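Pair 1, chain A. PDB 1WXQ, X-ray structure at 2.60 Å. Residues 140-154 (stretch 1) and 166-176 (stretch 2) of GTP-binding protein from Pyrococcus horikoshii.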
# COMPACT_ATOMS: atom_id res chain seq x y z
N TYR A 140 16.06 12.25 2.30
CA TYR A 140 16.90 13.28 1.70
C TYR A 140 16.55 13.53 0.25
O TYR A 140 16.71 14.65 -0.25
CB TYR A 140 18.38 12.92 1.87
CG TYR A 140 18.81 13.21 3.28
CD1 TYR A 140 18.30 12.47 4.35
CD2 TYR A 140 19.63 14.30 3.57
CE1 TYR A 140 18.59 12.82 5.66
CE2 TYR A 140 19.92 14.66 4.88
CZ TYR A 140 19.40 13.92 5.92
OH TYR A 140 19.69 14.28 7.23
N TRP A 141 16.04 12.51 -0.43
CA TRP A 141 15.65 12.66 -1.84
C TRP A 141 14.56 13.77 -2.01
O TRP A 141 14.71 14.65 -2.86
CB TRP A 141 15.20 11.30 -2.36
CG TRP A 141 14.35 11.36 -3.60
CD1 TRP A 141 14.66 11.97 -4.78
CD2 TRP A 141 13.04 10.79 -3.76
NE1 TRP A 141 13.62 11.81 -5.68
CE2 TRP A 141 12.62 11.10 -5.08
CE3 TRP A 141 12.19 10.05 -2.93
CZ2 TRP A 141 11.38 10.69 -5.58
CZ3 TRP A 141 10.95 9.64 -3.43
CH2 TRP A 141 10.56 9.96 -4.75
N ILE A 142 13.49 13.66 -1.21
CA ILE A 142 12.40 14.62 -1.07
C ILE A 142 12.92 15.98 -0.59
O ILE A 142 12.55 17.03 -1.09
CB ILE A 142 11.40 14.06 -0.06
CG1 ILE A 142 11.10 12.59 -0.36
CG2 ILE A 142 10.07 14.84 -0.16
CD1 ILE A 142 9.75 12.14 0.21
N TYR A 143 13.79 15.92 0.44
CA TYR A 143 14.36 17.16 0.96
C TYR A 143 15.17 17.90 -0.11
O TYR A 143 15.12 19.11 -0.23
CB TYR A 143 15.26 16.79 2.14
CG TYR A 143 16.23 17.89 2.40
CD1 TYR A 143 15.81 19.05 3.05
CD2 TYR A 143 17.58 17.74 2.07
CE1 TYR A 143 16.73 20.03 3.38
CE2 TYR A 143 18.50 18.73 2.39
CZ TYR A 143 18.08 19.87 3.04
OH TYR A 143 18.99 20.85 3.39
N GLY A 144 15.97 17.20 -0.90
CA GLY A 144 16.78 17.88 -1.88
C GLY A 144 15.91 18.58 -2.91
O GLY A 144 16.24 19.66 -3.37
N ILE A 145 14.78 17.96 -3.28
CA ILE A 145 13.91 18.58 -4.26
C ILE A 145 13.35 19.90 -3.75
O ILE A 145 13.22 20.85 -4.52
CB ILE A 145 12.77 17.64 -4.67
CG1 ILE A 145 13.35 16.41 -5.36
CG2 ILE A 145 11.82 18.36 -5.60
CD1 ILE A 145 12.30 15.41 -5.85
N LEU A 146 13.06 19.97 -2.46
CA LEU A 146 12.54 21.20 -1.84
C LEU A 146 13.65 22.22 -1.59
O LEU A 146 13.53 23.39 -1.94
CB LEU A 146 11.89 20.87 -0.50
CG LEU A 146 10.63 20.01 -0.55
CD1 LEU A 146 10.38 19.38 0.79
CD2 LEU A 146 9.44 20.87 -1.00
N SER A 147 14.73 21.76 -0.96
CA SER A 147 15.88 22.58 -0.59
C SER A 147 16.59 23.23 -1.77
O SER A 147 16.82 24.44 -1.78
CB SER A 147 16.84 21.70 0.21
OG SER A 147 17.58 22.48 1.13
N LYS A 148 16.94 22.42 -2.77
CA LYS A 148 17.59 22.95 -3.97
C LYS A 148 16.69 23.98 -4.65
O LYS A 148 15.57 23.67 -5.08
CB LYS A 148 17.88 21.83 -4.98
CG LYS A 148 18.93 20.84 -4.54
CD LYS A 148 19.07 19.68 -5.51
CE LYS A 148 19.69 18.49 -4.80
NZ LYS A 148 19.91 17.34 -5.71
N GLY A 149 17.18 25.21 -4.76
CA GLY A 149 16.39 26.24 -5.41
C GLY A 149 15.61 27.03 -4.38
O GLY A 149 15.20 28.15 -4.64
N TRP A 150 15.41 26.45 -3.21
CA TRP A 150 14.34 26.78 -2.26
C TRP A 150 14.29 28.28 -1.91
O TRP A 150 13.38 28.76 -1.25
CB TRP A 150 14.57 25.97 -0.99
CG TRP A 150 13.59 26.37 0.05
CD1 TRP A 150 13.79 27.30 1.09
CD2 TRP A 150 12.20 25.96 0.13
NE1 TRP A 150 12.67 27.53 1.81
CE2 TRP A 150 11.62 26.66 1.21
CE3 TRP A 150 11.42 25.07 -0.61
CZ2 TRP A 150 10.28 26.48 1.52
CZ3 TRP A 150 10.09 24.89 -0.30
CH2 TRP A 150 9.51 25.59 0.77
N ASP A 151 15.29 29.08 -2.38
CA ASP A 151 15.25 30.49 -2.05
C ASP A 151 14.41 31.20 -3.10
O ASP A 151 13.60 32.08 -2.82
CB ASP A 151 16.68 31.01 -2.08
CG ASP A 151 16.98 31.80 -0.80
OD1 ASP A 151 16.55 32.95 -0.73
OD2 ASP A 151 17.68 31.28 0.06
N LYS A 152 14.65 30.81 -4.36
CA LYS A 152 13.91 31.25 -5.55
C LYS A 152 12.71 30.35 -5.74
O LYS A 152 12.37 29.90 -6.83
CB LYS A 152 14.80 31.15 -6.79
CG LYS A 152 15.85 32.24 -6.84
CD LYS A 152 16.68 32.11 -8.09
CE LYS A 152 17.82 33.11 -8.18
NZ LYS A 152 18.55 32.86 -9.41
N PHE A 153 12.14 30.01 -4.58
CA PHE A 153 10.80 29.52 -4.56
C PHE A 153 10.01 30.26 -3.48
O PHE A 153 8.87 30.67 -3.69
CB PHE A 153 10.86 28.02 -4.28
CG PHE A 153 9.49 27.51 -4.00
CD1 PHE A 153 8.78 26.88 -5.02
CD2 PHE A 153 9.00 27.53 -2.71
CE1 PHE A 153 7.57 26.26 -4.72
CE2 PHE A 153 7.79 26.90 -2.42
CZ PHE A 153 7.06 26.26 -3.43
N ALA A 154 10.66 30.54 -2.37
CA ALA A 154 9.97 31.21 -1.27
C ALA A 154 9.56 32.65 -1.63
O ALA A 154 8.59 33.19 -1.13
CB ALA A 154 10.90 31.22 -0.06
N SER A 166 -0.28 24.76 -2.29
CA SER A 166 -0.38 24.46 -3.72
C SER A 166 0.96 24.48 -4.44
O SER A 166 1.22 23.66 -5.31
CB SER A 166 -1.34 25.44 -4.42
OG SER A 166 -1.27 25.31 -5.84
N ALA A 167 1.80 25.44 -4.08
CA ALA A 167 3.11 25.56 -4.71
C ALA A 167 4.03 24.39 -4.38
O ALA A 167 4.72 23.86 -5.25
CB ALA A 167 3.77 26.88 -4.29
N ILE A 168 4.06 23.98 -3.11
CA ILE A 168 4.89 22.84 -2.74
C ILE A 168 4.27 21.61 -3.40
O ILE A 168 4.97 20.81 -4.03
CB ILE A 168 4.95 22.64 -1.21
CG1 ILE A 168 5.68 23.81 -0.55
CG2 ILE A 168 5.62 21.34 -0.88
CD1 ILE A 168 5.70 23.75 0.96
N ALA A 169 2.95 21.50 -3.30
CA ALA A 169 2.23 20.38 -3.89
C ALA A 169 2.56 20.21 -5.36
O ALA A 169 2.81 19.09 -5.82
CB ALA A 169 0.74 20.56 -3.72
N GLU A 170 2.56 21.30 -6.12
CA GLU A 170 2.89 21.19 -7.53
C GLU A 170 4.33 20.76 -7.66
O GLU A 170 4.66 19.87 -8.44
CB GLU A 170 2.74 22.52 -8.28
CG GLU A 170 3.53 22.53 -9.61
CD GLU A 170 3.48 23.86 -10.35
OE1 GLU A 170 3.54 24.92 -9.68
OE2 GLU A 170 3.41 23.83 -11.60
N HIS A 171 5.20 21.40 -6.89
CA HIS A 171 6.61 21.10 -6.94
C HIS A 171 6.91 19.65 -6.62
O HIS A 171 7.87 19.10 -7.16
CB HIS A 171 7.40 22.02 -6.00
CG HIS A 171 8.86 22.06 -6.28
ND1 HIS A 171 9.76 22.74 -5.49
CD2 HIS A 171 9.60 21.46 -7.25
CE1 HIS A 171 10.98 22.57 -5.96
NE2 HIS A 171 10.91 21.80 -7.03
N LEU A 172 6.11 19.01 -5.77
CA LEU A 172 6.36 17.60 -5.46
C LEU A 172 5.25 16.72 -6.03
O LEU A 172 5.15 15.53 -5.70
CB LEU A 172 6.52 17.41 -3.94
CG LEU A 172 7.85 17.87 -3.31
CD1 LEU A 172 7.58 18.36 -1.91
CD2 LEU A 172 8.88 16.73 -3.32
N SER A 173 4.43 17.29 -6.92
CA SER A 173 3.34 16.54 -7.56
C SER A 173 3.87 15.27 -8.20
O SER A 173 3.15 14.29 -8.33
CB SER A 173 2.66 17.39 -8.66
OG SER A 173 1.66 18.24 -8.12
N GLY A 174 5.14 15.30 -8.60
CA GLY A 174 5.73 14.13 -9.24
C GLY A 174 5.89 12.88 -8.40
O GLY A 174 6.16 11.79 -8.92
N ILE A 175 5.71 13.01 -7.09
CA ILE A 175 5.87 11.86 -6.22
C ILE A 175 4.53 11.34 -5.68
O ILE A 175 4.47 10.27 -5.08
CB ILE A 175 6.83 12.19 -5.05
CG1 ILE A 175 8.21 12.54 -5.61
CG2 ILE A 175 6.98 10.99 -4.12
CD1 ILE A 175 8.31 13.93 -6.18
N GLY A 176 3.47 12.09 -5.92
CA GLY A 176 2.16 11.67 -5.46
C GLY A 176 1.60 12.50 -4.32
O GLY A 176 0.62 12.11 -3.69

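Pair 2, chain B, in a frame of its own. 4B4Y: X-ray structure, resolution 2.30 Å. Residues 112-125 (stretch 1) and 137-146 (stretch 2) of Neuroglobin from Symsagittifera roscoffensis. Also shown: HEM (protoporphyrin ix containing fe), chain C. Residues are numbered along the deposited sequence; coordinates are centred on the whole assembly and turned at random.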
# COMPACT_ATOMS: atom_id res chain seq x y z
N LEU B 112 8.30 3.92 16.49
CA LEU B 112 7.81 2.58 16.10
C LEU B 112 8.88 1.60 15.55
O LEU B 112 8.70 0.38 15.61
CB LEU B 112 6.66 2.70 15.11
CG LEU B 112 5.31 3.27 15.69
CD1 LEU B 112 4.28 3.36 14.54
CD2 LEU B 112 4.77 2.30 16.72
N PHE B 113 9.97 2.11 14.99
CA PHE B 113 11.07 1.21 14.58
C PHE B 113 11.58 0.41 15.80
O PHE B 113 11.73 -0.80 15.73
CB PHE B 113 12.21 2.00 13.84
CG PHE B 113 11.90 2.21 12.37
CD1 PHE B 113 12.17 1.22 11.44
CD2 PHE B 113 11.22 3.34 11.95
CE1 PHE B 113 11.81 1.39 10.12
CE2 PHE B 113 10.89 3.56 10.59
CZ PHE B 113 11.17 2.57 9.70
N GLY B 114 11.88 1.11 16.88
CA GLY B 114 12.27 0.45 18.17
C GLY B 114 11.27 -0.55 18.65
O GLY B 114 11.60 -1.66 19.06
N LYS B 115 10.00 -0.22 18.56
CA LYS B 115 8.95 -1.17 18.96
C LYS B 115 8.93 -2.46 18.15
O LYS B 115 8.76 -3.58 18.70
CB LYS B 115 7.58 -0.45 18.89
CG LYS B 115 7.42 0.70 19.95
CD LYS B 115 7.89 0.33 21.41
CE LYS B 115 7.64 1.52 22.38
NZ LYS B 115 8.27 2.82 21.93
N LEU B 116 8.99 -2.30 16.81
CA LEU B 116 8.98 -3.41 15.90
C LEU B 116 10.27 -4.21 16.20
O LEU B 116 10.24 -5.42 16.24
CB LEU B 116 8.99 -2.95 14.43
CG LEU B 116 9.03 -4.11 13.37
CD1 LEU B 116 7.83 -5.08 13.38
CD2 LEU B 116 9.19 -3.59 11.92
N GLY B 117 11.40 -3.57 16.45
CA GLY B 117 12.58 -4.44 16.75
C GLY B 117 12.37 -5.21 18.02
O GLY B 117 12.77 -6.37 18.15
N GLY B 118 11.65 -4.63 19.01
CA GLY B 118 11.37 -5.47 20.22
C GLY B 118 10.54 -6.67 19.91
O GLY B 118 10.72 -7.76 20.51
N CYS B 119 9.59 -6.52 18.98
CA CYS B 119 8.76 -7.67 18.61
C CYS B 119 9.53 -8.77 17.87
O CYS B 119 9.23 -9.99 18.04
CB CYS B 119 7.54 -7.27 17.76
SG CYS B 119 6.36 -6.06 18.58
N ILE B 120 10.44 -8.36 16.96
CA ILE B 120 11.29 -9.38 16.25
C ILE B 120 12.06 -10.14 17.32
O ILE B 120 12.01 -11.34 17.37
CB ILE B 120 12.22 -8.66 15.24
CG1 ILE B 120 11.34 -8.17 14.04
CG2 ILE B 120 13.27 -9.66 14.75
CD1 ILE B 120 12.00 -7.05 13.23
N LEU B 121 12.80 -9.42 18.19
CA LEU B 121 13.57 -10.08 19.28
C LEU B 121 12.75 -11.01 20.16
O LEU B 121 13.21 -12.08 20.52
CB LEU B 121 14.43 -9.04 20.08
CG LEU B 121 15.76 -9.03 19.26
CD1 LEU B 121 15.81 -8.05 17.97
CD2 LEU B 121 16.92 -8.90 20.13
N THR B 122 11.49 -10.64 20.47
CA THR B 122 10.62 -11.50 21.26
C THR B 122 10.27 -12.80 20.54
O THR B 122 10.20 -13.89 21.19
CB THR B 122 9.22 -10.78 21.64
OG1 THR B 122 9.47 -9.81 22.65
CG2 THR B 122 8.20 -11.81 22.17
N GLN B 123 9.87 -12.69 19.25
CA GLN B 123 9.54 -13.92 18.46
C GLN B 123 10.79 -14.71 18.18
O GLN B 123 10.71 -15.90 18.21
CB GLN B 123 8.79 -13.61 17.15
CG GLN B 123 7.52 -12.78 17.45
CD GLN B 123 6.55 -13.50 18.37
OE1 GLN B 123 5.81 -12.85 19.11
NE2 GLN B 123 6.50 -14.80 18.29
N VAL B 124 11.97 -14.08 18.01
CA VAL B 124 13.23 -14.86 17.90
C VAL B 124 13.48 -15.67 19.17
O VAL B 124 13.60 -16.91 19.11
CB VAL B 124 14.47 -14.00 17.53
CG1 VAL B 124 15.77 -14.88 17.63
CG2 VAL B 124 14.33 -13.41 16.13
N VAL B 125 13.35 -15.02 20.34
CA VAL B 125 13.50 -15.76 21.62
C VAL B 125 12.50 -16.87 21.72
O VAL B 125 12.79 -18.01 22.27
CB VAL B 125 13.47 -14.84 22.82
CG1 VAL B 125 13.29 -15.63 24.18
CG2 VAL B 125 14.73 -14.03 22.88
N LYS B 137 24.04 -13.31 21.29
CA LYS B 137 23.03 -13.36 20.21
C LYS B 137 22.11 -12.14 20.28
O LYS B 137 21.82 -11.49 19.24
CB LYS B 137 22.17 -14.63 20.27
CG LYS B 137 22.82 -15.88 19.68
CD LYS B 137 21.89 -17.07 19.75
CE LYS B 137 22.59 -18.43 19.38
NZ LYS B 137 22.66 -18.17 17.94
N LYS B 138 21.72 -11.78 21.51
CA LYS B 138 20.81 -10.63 21.67
C LYS B 138 21.43 -9.42 21.00
O LYS B 138 20.78 -8.76 20.19
CB LYS B 138 20.43 -10.33 23.14
CG LYS B 138 19.70 -9.00 23.26
CD LYS B 138 19.21 -8.66 24.69
CE LYS B 138 20.37 -8.65 25.70
NZ LYS B 138 20.20 -7.68 26.76
N GLU B 139 22.72 -9.15 21.29
CA GLU B 139 23.41 -7.99 20.71
C GLU B 139 23.59 -8.16 19.20
O GLU B 139 23.51 -7.17 18.46
CB GLU B 139 24.87 -7.84 21.28
CG GLU B 139 25.10 -7.13 22.56
CD GLU B 139 26.63 -6.91 22.81
OE1 GLU B 139 27.36 -6.35 21.91
OE2 GLU B 139 27.07 -7.31 23.92
N ALA B 140 23.86 -9.38 18.72
CA ALA B 140 23.98 -9.57 17.25
C ALA B 140 22.63 -9.20 16.54
O ALA B 140 22.60 -8.44 15.53
CB ALA B 140 24.39 -11.05 16.90
N TRP B 141 21.52 -9.72 17.07
CA TRP B 141 20.17 -9.37 16.48
C TRP B 141 19.85 -7.90 16.57
O TRP B 141 19.40 -7.30 15.61
CB TRP B 141 19.12 -10.17 17.17
CG TRP B 141 19.01 -11.49 16.61
CD1 TRP B 141 19.66 -12.64 17.03
CD2 TRP B 141 18.18 -11.86 15.50
NE1 TRP B 141 19.22 -13.72 16.27
CE2 TRP B 141 18.38 -13.24 15.28
CE3 TRP B 141 17.40 -11.12 14.58
CZ2 TRP B 141 17.76 -13.91 14.25
CZ3 TRP B 141 16.73 -11.82 13.53
CH2 TRP B 141 16.94 -13.22 13.38
N LEU B 142 20.23 -7.25 17.66
CA LEU B 142 19.92 -5.82 17.80
C LEU B 142 20.72 -5.00 16.82
O LEU B 142 20.25 -3.98 16.19
CB LEU B 142 20.12 -5.32 19.27
CG LEU B 142 19.04 -5.76 20.31
CD1 LEU B 142 19.48 -5.60 21.79
CD2 LEU B 142 17.65 -5.07 20.09
N LYS B 143 21.98 -5.38 16.69
CA LYS B 143 22.81 -4.69 15.69
C LYS B 143 22.29 -4.95 14.25
O LYS B 143 22.14 -4.03 13.42
CB LYS B 143 24.28 -5.12 15.84
CG LYS B 143 25.23 -4.13 15.06
CD LYS B 143 26.68 -4.13 15.58
CE LYS B 143 27.47 -3.01 14.83
NZ LYS B 143 28.91 -2.89 15.24
N ALA B 144 22.00 -6.19 13.96
CA ALA B 144 21.37 -6.53 12.67
C ALA B 144 20.12 -5.68 12.41
O ALA B 144 19.91 -5.18 11.31
CB ALA B 144 20.95 -8.08 12.66
N TYR B 145 19.25 -5.54 13.43
CA TYR B 145 18.00 -4.79 13.24
C TYR B 145 18.30 -3.33 12.91
O TYR B 145 17.66 -2.70 12.07
CB TYR B 145 17.06 -4.89 14.48
CG TYR B 145 15.79 -4.16 14.20
CD1 TYR B 145 14.89 -4.64 13.28
CD2 TYR B 145 15.53 -2.92 14.83
CE1 TYR B 145 13.70 -3.95 12.99
CE2 TYR B 145 14.37 -2.27 14.61
CZ TYR B 145 13.45 -2.76 13.69
OH TYR B 145 12.32 -2.02 13.48
N GLY B 146 19.31 -2.80 13.58
CA GLY B 146 19.78 -1.42 13.29
C GLY B 146 20.19 -1.20 11.82
O GLY B 146 19.86 -0.17 11.22
CHA HEM C . 5.95 -0.81 3.64
CHB HEM C . 9.68 -3.35 5.31
CHC HEM C . 9.43 -0.79 9.48
CHD HEM C . 5.11 0.86 8.18
C1A HEM C . 6.99 -1.70 3.72
C2A HEM C . 7.51 -2.49 2.65
C3A HEM C . 8.52 -3.19 3.10
C4A HEM C . 8.72 -2.83 4.45
CMA HEM C . 9.44 -4.19 2.32
CAA HEM C . 6.93 -2.47 1.19
CBA HEM C . 5.98 -3.64 1.06
CGA HEM C . 5.15 -3.56 -0.21
O1A HEM C . 5.63 -3.24 -1.29
O2A HEM C . 3.93 -3.82 -0.13
C1B HEM C . 9.99 -2.86 6.60
C2B HEM C . 11.14 -3.21 7.41
C3B HEM C . 11.10 -2.50 8.53
C4B HEM C . 9.88 -1.70 8.50
CMB HEM C . 12.22 -4.22 6.95
CAB HEM C . 12.08 -2.57 9.71
CBB HEM C . 13.32 -2.09 9.57
C1C HEM C . 8.18 -0.20 9.52
C2C HEM C . 7.51 0.37 10.70
C3C HEM C . 6.29 0.74 10.35
C4C HEM C . 6.17 0.47 8.95
CMC HEM C . 8.08 0.43 12.14
CAC HEM C . 5.21 1.43 11.28
CBC HEM C . 3.93 1.16 11.04
C1D HEM C . 5.01 0.76 6.80
C2D HEM C . 4.04 1.45 5.93
C3D HEM C . 4.37 0.89 4.60
C4D HEM C . 5.42 -0.09 4.72
CMD HEM C . 2.90 2.42 6.25
CAD HEM C . 3.62 1.12 3.29
CBD HEM C . 3.18 -0.10 4.18
CGD HEM C . 2.14 -0.64 3.39
O1D HEM C . 1.43 -1.48 3.99
O2D HEM C . 2.11 -0.10 2.24
NA HEM C . 7.76 -1.93 4.79
NB HEM C . 9.28 -1.95 7.29
NC HEM C . 7.33 -0.13 8.49
ND HEM C . 5.82 -0.04 6.01
FE HEM C . 7.53 -0.98 6.59

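The sharpest difference between the two pairs is the hydrogen bond that crosses pair 2 and has no equivalent in pair 1. Tyr B145 OH donates to Phe B113 O at 2.6 Å, whereas no hydrogen bond joins the two stretches of pair 1, whose side chains meet mainly through apolar contacts. The tyrosine reaches this carbonyl because the helix opposite carries Gly B117: Gly B117 CA lies 3.6 Å from the centroid of the Tyr B145 ring, over the face, and an ideal CB there would come within 2.7 Å of Tyr B145 CE2, a clash. The ring is thus a knob set among Phe B113, Leu B116, Gly B117 and Ile B120.

Despite this, 14 central residues superpose with an RMSD of 1.0 Å. In pair 2 both stretches are helical throughout, with axes 10.5 Å apart at closest approach and N-to-C directions at 141°. In pair 1 helix covers 140-147 and 166-171, and some matched positions, such as Lys A148 and Trp A150, lie beyond it; the first helix gives way to a type II turn from Ser A147 to Trp A150. At the turn, Gly A149 has phi/psi of 94/-21, where a CB would be jammed against the preceding carbonyl oxygen.

Gly B117 matches Ile A142. Where pair 2 lets a tyrosine ring from the other helix lie against a bare CA, Ile A142 supplies its own side chain, with Ile A142 CG2 3.9 Å from Leu A172 CD2. Ile A145 matches Ile B120, and each touches the ring at the matched position: Ile A145 CG2 is 4.2 Å from the His A171 ring centroid, off-centre, and Ile B120 CG2 is 4.3 Å from Trp B141 CZ3. Ile B120 CD1 also packs 3.5 Å from Tyr B145 CE1, a residue with no counterpart in pair 1. His A171 itself matches Trp B141, so an aromatic ring occupies this position in both; the indole receives Val B124 CG2 squarely over its six-membered ring, 3.8 Å from the Trp B141 centroid.

Leucine faces leucine at the matched positions Leu A146/Leu B121 and Leu A172/Leu B142. The approach is tight in pair 1, with Leu A146 CD2 at 3.3 Å from Leu A172 CD1, and looser in pair 2, with Leu B121 CD2 at 3.8 Å from Leu B142 CG. Ile A168 and Lys B138 also match. Ile A168 CG2 packs 3.9 Å from Leu A146 CD2; Lys B138 CG lies 4.2 Å from Leu B121 CD2, while the end of the lysine leads away.

Toward the end of stretch 2, Ile A175 matches Gly B146. Ile A175 CG1 lies 3.6 Å from Trp A141 CH2, whereas the glycine makes no contact across pair 2.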